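Local coordinates for UDP-N-Acetylglucosamine 2-Epimerase (Thermus thermophilus, PDB 1V4V), which probably interconverts UDP-N-acetylglucosamine and UDP-N-acetylmannosamine by epimerising the sugar at C2, as a homodimer of two-domain chains, at residues A[139-144]-A[162-167]; A[156-161]-A[166-171]; A[208-213]-A[279-284]. One frame throughout, in Å; residues are numbered along the deposited sequence.

Contact 1 (A[139-144]-A[162-167])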
loop_
_atom_site.group_PDB
_atom_site.type_symbol
_atom_site.label_atom_id
_atom_site.label_comp_id
_atom_site.label_asym_id
_atom_site.label_seq_id
_atom_site.Cartn_x
_atom_site.Cartn_y
_atom_site.Cartn_z
ATOM N N ASN A 139 -0.700 0.400 6.977
ATOM C CA ASN A 139 0.660 0.740 6.563
ATOM C C ASN A 139 1.363 -0.397 5.835
ATOM O O ASN A 139 1.960 -0.188 4.765
ATOM C CB ASN A 139 1.527 1.148 7.764
ATOM C CG ASN A 139 1.135 2.490 8.354
ATOM O OD1 ASN A 139 0.480 3.306 7.707
ATOM N ND2 ASN A 139 1.558 2.731 9.594
ATOM N N ARG A 140 1.304 -1.602 6.398
ATOM C CA ARG A 140 1.990 -2.718 5.764
ATOM C C ARG A 140 1.348 -3.166 4.466
ATOM O O ARG A 140 2.048 -3.542 3.531
ATOM C CB ARG A 140 2.153 -3.891 6.745
ATOM C CG ARG A 140 0.919 -4.302 7.506
ATOM C CD ARG A 140 1.343 -5.063 8.762
ATOM N NE ARG A 140 0.208 -5.564 9.523
ATOM C CZ ARG A 140 0.283 -5.992 10.779
ATOM N NH1 ARG A 140 -0.803 -6.435 11.396
ATOM N NH2 ARG A 140 1.445 -5.965 11.424
ATOM N N ARG A 141 0.021 -3.104 4.386
ATOM C CA ARG A 141 -0.648 -3.491 3.152
ATOM C C ARG A 141 -0.312 -2.481 2.050
ATOM O O ARG A 141 -0.062 -2.866 0.907
ATOM C CB ARG A 141 -2.159 -3.569 3.368
ATOM C CG ARG A 141 -2.574 -4.782 4.190
ATOM C CD ARG A 141 -4.075 -4.809 4.419
ATOM N NE ARG A 141 -4.808 -4.782 3.159
ATOM C CZ ARG A 141 -6.133 -4.765 3.069
ATOM N NH1 ARG A 141 -6.874 -4.779 4.172
ATOM N NH2 ARG A 141 -6.714 -4.712 1.878
ATOM N N LEU A 142 -0.294 -1.196 2.403
ATOM C CA LEU A 142 0.039 -0.143 1.440
ATOM C C LEU A 142 1.480 -0.335 0.961
ATOM O O LEU A 142 1.758 -0.299 -0.236
ATOM C CB LEU A 142 -0.107 1.239 2.085
ATOM C CG LEU A 142 -1.531 1.716 2.397
ATOM C CD1 LEU A 142 -1.466 2.986 3.240
ATOM C CD2 LEU A 142 -2.301 1.977 1.085
ATOM N N THR A 143 2.396 -0.544 1.904
ATOM C CA THR A 143 3.794 -0.751 1.554
ATOM C C THR A 143 3.973 -1.931 0.602
ATOM O O THR A 143 4.737 -1.845 -0.368
ATOM C CB THR A 143 4.654 -0.995 2.808
ATOM O OG1 THR A 143 4.581 0.152 3.665
ATOM C CG2 THR A 143 6.121 -1.231 2.419
ATOM N N ASP A 144 3.261 -3.026 0.857
ATOM C CA ASP A 144 3.393 -4.200 0.001
ATOM C C ASP A 144 2.802 -4.051 -1.390
ATOM O O ASP A 144 3.137 -4.811 -2.293
ATOM C CB ASP A 144 2.831 -5.439 0.697
ATOM C CG ASP A 144 3.694 -5.867 1.867
ATOM O OD1 ASP A 144 4.893 -5.518 1.860
ATOM O OD2 ASP A 144 3.185 -6.546 2.782
ATOM N N LEU A 162 0.222 -13.595 -1.000
ATOM C CA LEU A 162 -0.394 -14.117 -2.213
ATOM C C LEU A 162 -1.869 -13.736 -2.213
ATOM O O LEU A 162 -2.437 -13.398 -3.248
ATOM C CB LEU A 162 -0.251 -15.644 -2.265
ATOM C CG LEU A 162 1.168 -16.180 -2.467
ATOM C CD1 LEU A 162 1.194 -17.685 -2.238
ATOM C CD2 LEU A 162 1.644 -15.841 -3.871
ATOM N N LYS A 163 -2.472 -13.785 -1.033
ATOM C CA LYS A 163 -3.878 -13.458 -0.855
ATOM C C LYS A 163 -4.164 -11.991 -1.180
ATOM O O LYS A 163 -5.319 -11.608 -1.372
ATOM C CB LYS A 163 -4.289 -13.778 0.585
ATOM C CG LYS A 163 -5.735 -13.473 0.929
ATOM C CD LYS A 163 -6.019 -13.771 2.398
ATOM C CE LYS A 163 -5.118 -12.949 3.312
ATOM N NZ LYS A 163 -5.344 -13.239 4.754
ATOM N N GLU A 164 -3.115 -11.174 -1.248
ATOM C CA GLU A 164 -3.270 -9.756 -1.551
ATOM C C GLU A 164 -2.866 -9.415 -2.982
ATOM O O GLU A 164 -2.679 -8.246 -3.324
ATOM C CB GLU A 164 -2.458 -8.910 -0.561
ATOM C CG GLU A 164 -2.992 -8.961 0.857
ATOM C CD GLU A 164 -2.195 -8.111 1.833
ATOM O OE1 GLU A 164 -2.585 -8.066 3.017
ATOM O OE2 GLU A 164 -1.184 -7.493 1.427
ATOM N N GLY A 165 -2.720 -10.440 -3.816
ATOM C CA GLY A 165 -2.359 -10.205 -5.203
ATOM C C GLY A 165 -0.877 -10.210 -5.524
ATOM O O GLY A 165 -0.492 -9.976 -6.669
ATOM N N LYS A 166 -0.039 -10.465 -4.525
ATOM C CA LYS A 166 1.398 -10.503 -4.755
ATOM C C LYS A 166 1.710 -11.786 -5.515
ATOM O O LYS A 166 1.137 -12.834 -5.235
ATOM C CB LYS A 166 2.160 -10.479 -3.425
ATOM C CG LYS A 166 1.863 -9.261 -2.556
ATOM C CD LYS A 166 2.253 -7.956 -3.243
ATOM C CE LYS A 166 3.760 -7.824 -3.378
ATOM N NZ LYS A 166 4.146 -6.545 -4.027
ATOM N N ARG A 167 2.613 -11.696 -6.482
ATOM C CA ARG A 167 2.992 -12.847 -7.291
ATOM C C ARG A 167 4.109 -13.655 -6.639
ATOM O O ARG A 167 4.916 -13.117 -5.880
ATOM C CB ARG A 167 3.437 -12.374 -8.676
ATOM C CG ARG A 167 2.347 -11.659 -9.453
ATOM C CD ARG A 167 2.921 -10.886 -10.627
ATOM N NE ARG A 167 3.870 -9.868 -10.182
ATOM C CZ ARG A 167 4.366 -8.916 -10.966
ATOM N NH1 ARG A 167 4.002 -8.848 -12.241
ATOM N NH2 ARG A 167 5.225 -8.031 -10.476
HETATM O O HOH W 1 -0.955 -5.201 -0.216
#

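Contact 2 (A[156-161]-A[166-171])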
loop_
_atom_site.group_PDB
_atom_site.type_symbol
_atom_site.label_atom_id
_atom_site.label_comp_id
_atom_site.label_asym_id
_atom_site.label_seq_id
_atom_site.Cartn_x
_atom_site.Cartn_y
_atom_site.Cartn_z
ATOM N N LEU A 156 3.340 -18.850 6.240
ATOM C CA LEU A 156 2.058 -18.206 6.499
ATOM C C LEU A 156 2.077 -16.762 5.996
ATOM O O LEU A 156 1.102 -16.280 5.409
ATOM C CB LEU A 156 1.743 -18.224 7.995
ATOM C CG LEU A 156 0.495 -17.444 8.418
ATOM C CD1 LEU A 156 -0.738 -18.024 7.733
ATOM C CD2 LEU A 156 0.346 -17.500 9.927
ATOM N N ALA A 157 3.185 -16.071 6.235
ATOM C CA ALA A 157 3.317 -14.691 5.786
ATOM C C ALA A 157 3.234 -14.659 4.262
ATOM O O ALA A 157 2.598 -13.775 3.686
ATOM C CB ALA A 157 4.642 -14.100 6.263
ATOM N N LYS A 158 3.870 -15.631 3.614
ATOM C CA LYS A 158 3.845 -15.714 2.158
ATOM C C LYS A 158 2.410 -15.942 1.697
ATOM O O LYS A 158 1.964 -15.348 0.715
ATOM C CB LYS A 158 4.729 -16.862 1.661
ATOM C CG LYS A 158 4.610 -17.128 0.163
ATOM C CD LYS A 158 5.554 -18.225 -0.316
ATOM C CE LYS A 158 5.345 -18.503 -1.803
ATOM N NZ LYS A 158 6.274 -19.533 -2.341
ATOM N N ALA A 159 1.691 -16.801 2.415
ATOM C CA ALA A 159 0.304 -17.097 2.073
ATOM C C ALA A 159 -0.548 -15.832 2.158
ATOM O O ALA A 159 -1.464 -15.647 1.359
ATOM C CB ALA A 159 -0.250 -18.167 2.999
ATOM N N ASN A 160 -0.248 -14.964 3.122
ATOM C CA ASN A 160 -0.993 -13.715 3.267
ATOM C C ASN A 160 -0.730 -12.801 2.073
ATOM O O ASN A 160 -1.651 -12.195 1.520
ATOM C CB ASN A 160 -0.595 -12.975 4.549
ATOM C CG ASN A 160 -1.096 -13.661 5.804
ATOM O OD1 ASN A 160 -2.096 -14.375 5.775
ATOM N ND2 ASN A 160 -0.414 -13.431 6.918
ATOM N N LEU A 161 0.534 -12.710 1.670
ATOM C CA LEU A 161 0.919 -11.862 0.551
ATOM C C LEU A 161 0.265 -12.289 -0.754
ATOM O O LEU A 161 -0.196 -11.448 -1.525
ATOM C CB LEU A 161 2.444 -11.850 0.411
ATOM C CG LEU A 161 3.146 -11.142 1.577
ATOM C CD1 LEU A 161 4.642 -11.424 1.547
ATOM C CD2 LEU A 161 2.869 -9.647 1.498
ATOM N N LYS A 166 -0.039 -10.465 -4.525
ATOM C CA LYS A 166 1.398 -10.503 -4.755
ATOM C C LYS A 166 1.710 -11.786 -5.515
ATOM O O LYS A 166 1.137 -12.834 -5.235
ATOM C CB LYS A 166 2.160 -10.479 -3.425
ATOM C CG LYS A 166 1.863 -9.261 -2.556
ATOM C CD LYS A 166 2.253 -7.956 -3.243
ATOM C CE LYS A 166 3.760 -7.824 -3.378
ATOM N NZ LYS A 166 4.146 -6.545 -4.027
ATOM N N ARG A 167 2.613 -11.696 -6.482
ATOM C CA ARG A 167 2.992 -12.847 -7.291
ATOM C C ARG A 167 4.109 -13.655 -6.639
ATOM O O ARG A 167 4.916 -13.117 -5.880
ATOM C CB ARG A 167 3.437 -12.374 -8.676
ATOM C CG ARG A 167 2.347 -11.659 -9.453
ATOM C CD ARG A 167 2.921 -10.886 -10.627
ATOM N NE ARG A 167 3.870 -9.868 -10.182
ATOM C CZ ARG A 167 4.366 -8.916 -10.966
ATOM N NH1 ARG A 167 4.002 -8.848 -12.241
ATOM N NH2 ARG A 167 5.225 -8.031 -10.476
ATOM N N GLU A 168 4.147 -14.946 -6.954
ATOM C CA GLU A 168 5.153 -15.864 -6.425
ATOM C C GLU A 168 6.585 -15.362 -6.575
ATOM O O GLU A 168 7.352 -15.354 -5.613
ATOM C CB GLU A 168 5.032 -17.224 -7.118
ATOM C CG GLU A 168 3.948 -18.124 -6.559
ATOM C CD GLU A 168 4.405 -18.885 -5.327
ATOM O OE1 GLU A 168 3.562 -19.562 -4.702
ATOM O OE2 GLU A 168 5.607 -18.813 -4.991
ATOM N N GLU A 169 6.943 -14.947 -7.786
ATOM C CA GLU A 169 8.295 -14.475 -8.063
ATOM C C GLU A 169 8.676 -13.269 -7.212
ATOM O O GLU A 169 9.855 -12.982 -7.024
ATOM C CB GLU A 169 8.431 -14.126 -9.550
ATOM C CG GLU A 169 7.887 -12.758 -9.926
ATOM C CD GLU A 169 8.972 -11.699 -9.974
ATOM O OE1 GLU A 169 8.638 -10.497 -9.907
ATOM O OE2 GLU A 169 10.160 -12.071 -10.092
ATOM N N GLY A 170 7.674 -12.569 -6.697
ATOM C CA GLY A 170 7.942 -11.400 -5.883
ATOM C C GLY A 170 8.011 -11.676 -4.393
ATOM O O GLY A 170 8.051 -10.740 -3.593
ATOM N N ILE A 171 8.018 -12.951 -4.013
ATOM C CA ILE A 171 8.082 -13.320 -2.599
ATOM C C ILE A 171 9.184 -14.342 -2.341
ATOM O O ILE A 171 9.329 -15.309 -3.087
ATOM C CB ILE A 171 6.758 -13.947 -2.115
ATOM C CG1 ILE A 171 5.590 -13.002 -2.406
ATOM C CG2 ILE A 171 6.845 -14.249 -0.619
ATOM C CD1 ILE A 171 4.234 -13.643 -2.224
HETATM O O HOH W 2 8.664 -17.805 -1.926
#

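Contact 3 (A[208-213]-A[279-284])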
loop_
_atom_site.group_PDB
_atom_site.type_symbol
_atom_site.label_atom_id
_atom_site.label_comp_id
_atom_site.label_asym_id
_atom_site.label_seq_id
_atom_site.Cartn_x
_atom_site.Cartn_y
_atom_site.Cartn_z
ATOM N N ARG A 208 5.769 -9.625 34.700
ATOM C CA ARG A 208 4.985 -8.955 35.727
ATOM C C ARG A 208 4.018 -9.850 36.494
ATOM O O ARG A 208 3.850 -9.678 37.698
ATOM C CB ARG A 208 4.209 -7.777 35.136
ATOM C CG ARG A 208 3.751 -6.808 36.208
ATOM C CD ARG A 208 2.550 -5.986 35.788
ATOM N NE ARG A 208 2.112 -5.109 36.872
ATOM C CZ ARG A 208 1.818 -5.528 38.100
ATOM N NH1 ARG A 208 1.912 -6.815 38.409
ATOM N NH2 ARG A 208 1.433 -4.658 39.025
ATOM N N GLU A 209 3.380 -10.799 35.812
ATOM C CA GLU A 209 2.433 -11.684 36.486
ATOM C C GLU A 209 3.111 -12.615 37.489
ATOM O O GLU A 209 2.482 -13.071 38.442
ATOM C CB GLU A 209 1.634 -12.514 35.472
ATOM C CG GLU A 209 2.439 -13.537 34.690
ATOM C CD GLU A 209 1.550 -14.505 33.931
ATOM O OE1 GLU A 209 0.804 -15.263 34.584
ATOM O OE2 GLU A 209 1.591 -14.507 32.684
ATOM N N ASN A 210 4.391 -12.897 37.271
ATOM C CA ASN A 210 5.144 -13.764 38.175
ATOM C C ASN A 210 5.681 -12.973 39.373
ATOM O O ASN A 210 6.207 -13.554 40.318
ATOM C CB ASN A 210 6.318 -14.425 37.438
ATOM C CG ASN A 210 5.917 -15.700 36.703
ATOM O OD1 ASN A 210 4.752 -16.101 36.713
ATOM N ND2 ASN A 210 6.892 -16.346 36.063
ATOM N N TRP A 211 5.541 -11.648 39.327
ATOM C CA TRP A 211 6.012 -10.770 40.407
ATOM C C TRP A 211 5.879 -11.354 41.809
ATOM O O TRP A 211 6.873 -11.524 42.517
ATOM C CB TRP A 211 5.253 -9.434 40.393
ATOM C CG TRP A 211 5.767 -8.368 39.481
ATOM C CD1 TRP A 211 5.219 -7.128 39.300
ATOM C CD2 TRP A 211 6.925 -8.418 38.642
ATOM N NE1 TRP A 211 5.962 -6.404 38.404
ATOM C CE2 TRP A 211 7.017 -7.170 37.984
ATOM C CE3 TRP A 211 7.896 -9.391 38.380
ATOM C CZ2 TRP A 211 8.038 -6.873 37.081
ATOM C CZ3 TRP A 211 8.909 -9.094 37.485
ATOM C CH2 TRP A 211 8.972 -7.845 36.846
ATOM N N PRO A 212 4.641 -11.663 42.230
ATOM C CA PRO A 212 4.361 -12.220 43.555
ATOM C C PRO A 212 4.881 -13.627 43.822
ATOM O O PRO A 212 4.805 -14.108 44.952
ATOM C CB PRO A 212 2.838 -12.140 43.640
ATOM C CG PRO A 212 2.431 -12.406 42.233
ATOM C CD PRO A 212 3.394 -11.549 41.447
ATOM N N LEU A 213 5.401 -14.280 42.786
ATOM C CA LEU A 213 5.937 -15.630 42.924
ATOM C C LEU A 213 7.461 -15.590 42.945
ATOM O O LEU A 213 8.111 -16.608 43.184
ATOM C CB LEU A 213 5.505 -16.502 41.741
ATOM C CG LEU A 213 4.028 -16.565 41.357
ATOM C CD1 LEU A 213 3.877 -17.547 40.190
ATOM C CD2 LEU A 213 3.190 -17.004 42.547
ATOM N N VAL A 279 17.455 -19.936 31.988
ATOM C CA VAL A 279 16.249 -20.088 32.794
ATOM C C VAL A 279 15.545 -18.742 32.666
ATOM O O VAL A 279 16.134 -17.703 32.964
ATOM C CB VAL A 279 16.584 -20.343 34.279
ATOM C CG1 VAL A 279 15.295 -20.421 35.104
ATOM C CG2 VAL A 279 17.381 -21.638 34.416
ATOM N N THR A 280 14.294 -18.740 32.219
ATOM C CA THR A 280 13.597 -17.467 32.057
ATOM C C THR A 280 12.080 -17.611 32.084
ATOM O O THR A 280 11.552 -18.721 32.119
ATOM C CB THR A 280 13.988 -16.812 30.715
ATOM O OG1 THR A 280 13.401 -15.510 30.622
ATOM C CG2 THR A 280 13.485 -17.665 29.536
ATOM N N ASP A 281 11.386 -16.477 32.083
ATOM C CA ASP A 281 9.929 -16.480 32.040
ATOM C C ASP A 281 9.517 -15.491 30.961
ATOM O O ASP A 281 8.354 -15.103 30.855
ATOM C CB ASP A 281 9.319 -16.093 33.396
ATOM C CG ASP A 281 9.642 -14.667 33.815
ATOM O OD1 ASP A 281 9.122 -14.244 34.867
ATOM O OD2 ASP A 281 10.405 -13.973 33.111
ATOM N N SER A 282 10.496 -15.106 30.150
ATOM C CA SER A 282 10.296 -14.158 29.059
ATOM C C SER A 282 10.285 -14.823 27.687
ATOM O O SER A 282 11.198 -15.568 27.344
ATOM C CB SER A 282 11.400 -13.099 29.085
ATOM O OG SER A 282 11.465 -12.404 27.850
ATOM N N GLY A 283 9.251 -14.541 26.900
ATOM C CA GLY A 283 9.166 -15.117 25.572
ATOM C C GLY A 283 10.278 -14.600 24.677
ATOM O O GLY A 283 10.855 -15.349 23.891
ATOM N N GLY A 284 10.587 -13.313 24.804
ATOM C CA GLY A 284 11.638 -12.723 23.992
ATOM C C GLY A 284 12.996 -13.355 24.242
ATOM O O GLY A 284 13.731 -13.678 23.305
#

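Contact 1 (A[139-144]-A[162-167])
K166 reaches D144 with its ammonium group, which closes on a backbone carbonyl and not on the carboxylate. NZ donates to D144 O over 2.7 Å, and the C=O...N angle of 172° puts the nitrogen almost straight out from the oxygen. Folding at chi2 (-61°) and chi3 (-69°) curls the lysine so that CD and CE pass close to this oxygen, CE standing 3.3 Å from D144 O. T147 takes part at both ends, its backbone O accepting from K166 NZ and its OG1 bonding to D144 O. With an alanine here, the D144 and T147 carbonyls would probably lose their shared ammonium donor and a gap would open where the curled methylenes lay. The D144 carboxylate points elsewhere, OD2 into a salt bridge with R126 and OD1 to H120 ND1. The setting is a Rossmann-like parallel sheet of the GT-B fold: D144 lies in helix 136-146, which leads on to strand 149-152, and residues 162-167 run from the end of the next helix, 155-162, into a loop. E164 comes toward helix 136-146 with an extended side chain that crosses R141 at about a right angle. OE1 of E164 rests 3.5 Å from CG of R141; its distance to R141 NE, 4.0 Å, makes a long, purely electrostatic pair, because the oxygen lies well out of the guanidinium plane and no N-H aims at it. The stronger partner of OE1 is R126 NE. R126 thus spans two acids, E164 OE2 and D144 OD2 being 4.7 Å apart, and its charge probably offsets their repulsion. A water sits between the segments, 2.7 Å from R141 O and 2.8 Å from E164 OE2. R141 also packs on V145 of the second subunit.

Contact 2 (A[156-161]-A[166-171])
K158 and E168 form the ionic part of this contact. CG of the lysine stands anti to the backbone N (chi1 172°) and the chain beyond is extended, which carries NZ to the glutamate; E168 bends at chi2 and meets it at about a right angle. K158 NZ donates to E168 OE2 at 2.8 Å, approaching on the syn side and 17° out of the carboxylate plane. A water bonded to K158 NZ at 3.0 Å also lies within hydrogen-bonding distance of I171 O.

Apolar packing makes up the second part. The two branches of I171 divide the work: CG2 touches CG of K158 at 3.7 Å, while CD1 presses on CB of L161, also at 3.7 Å. The lysine's methylenes thus pack on I171 while its far end carries the charge to E168, and CG of K166 lies 4.0 Å from L161 CB, next to the isoleucine contact.

Backbone bonding closes the turn. K166 N donates to L161 O over 3.2 Å, tilted from the carbonyl plane, and G165 N to L162 O lies inside it; with G165 at positive phi as C-prime residue, the pair constitutes a Schellman motif ending helix 155-162 before strand 171-173.

Contact 3 (A[208-213]-A[279-284])
N210 and D281 meet at the C-terminal edge of the strands of the second Rossmann-like sheet of the GT-B fold, where neighbouring parallel strands 200-203 and 275-280 run out into loops. In enzymes of this fold such edges face the cleft between the domains, so the position is consistent with a place near the sugar-nucleotide site.

One hydrogen bond carries the contact. N210 ND2 donates to D281 OD1 at 3.3 Å with an N-H...O angle of 137°, a long and bent bond that uses the anti lone pair of the oxygen. The two side chains approach from opposite directions, and the acceptor lies out of the amide plane. The same ND2 is also bonded to L299 O, so the amide links two loops.

The stronger partner of D281 OD1 is R207 N, and OD2 accepts from H206 N. With chi1 at 64°, CG of D281 sits between its own backbone N and carbonyl carbon, and both oxygens turn to the loop after strand 200-203.

Local interactions surround the pair. S282 N donates to T280 OG1 in an ST turn, and S282 is the N-cap of helix 283-291, its OG capping L285 N. Beside N210, W211 turns one ring face to R208, whose CA lies 3.5 Å above the ring, over its centre.

Overall arrangement
Contacts 1 and 2 form one structural unit, whereas contact 3 belongs to the other domain of the chain. The centres of contacts 1 and 2 are 8 Å apart, they share K166 and R167, and they touch where D144 OD2 lies 3.4 Å from L161 CD2. The loop after helix 155-162 is contacted both by helix 136-146 and by the helix it leaves. Contact 3 has its centre 36 Å from each of the others, with nearest atoms about 18 Å away. Contacts 1 and 2 join helices and a loop flanking the seven-stranded sheet, near the second subunit; contact 3 lies at the C-terminal edge of the six-stranded one, which in GT-B enzymes faces the interdomain cleft.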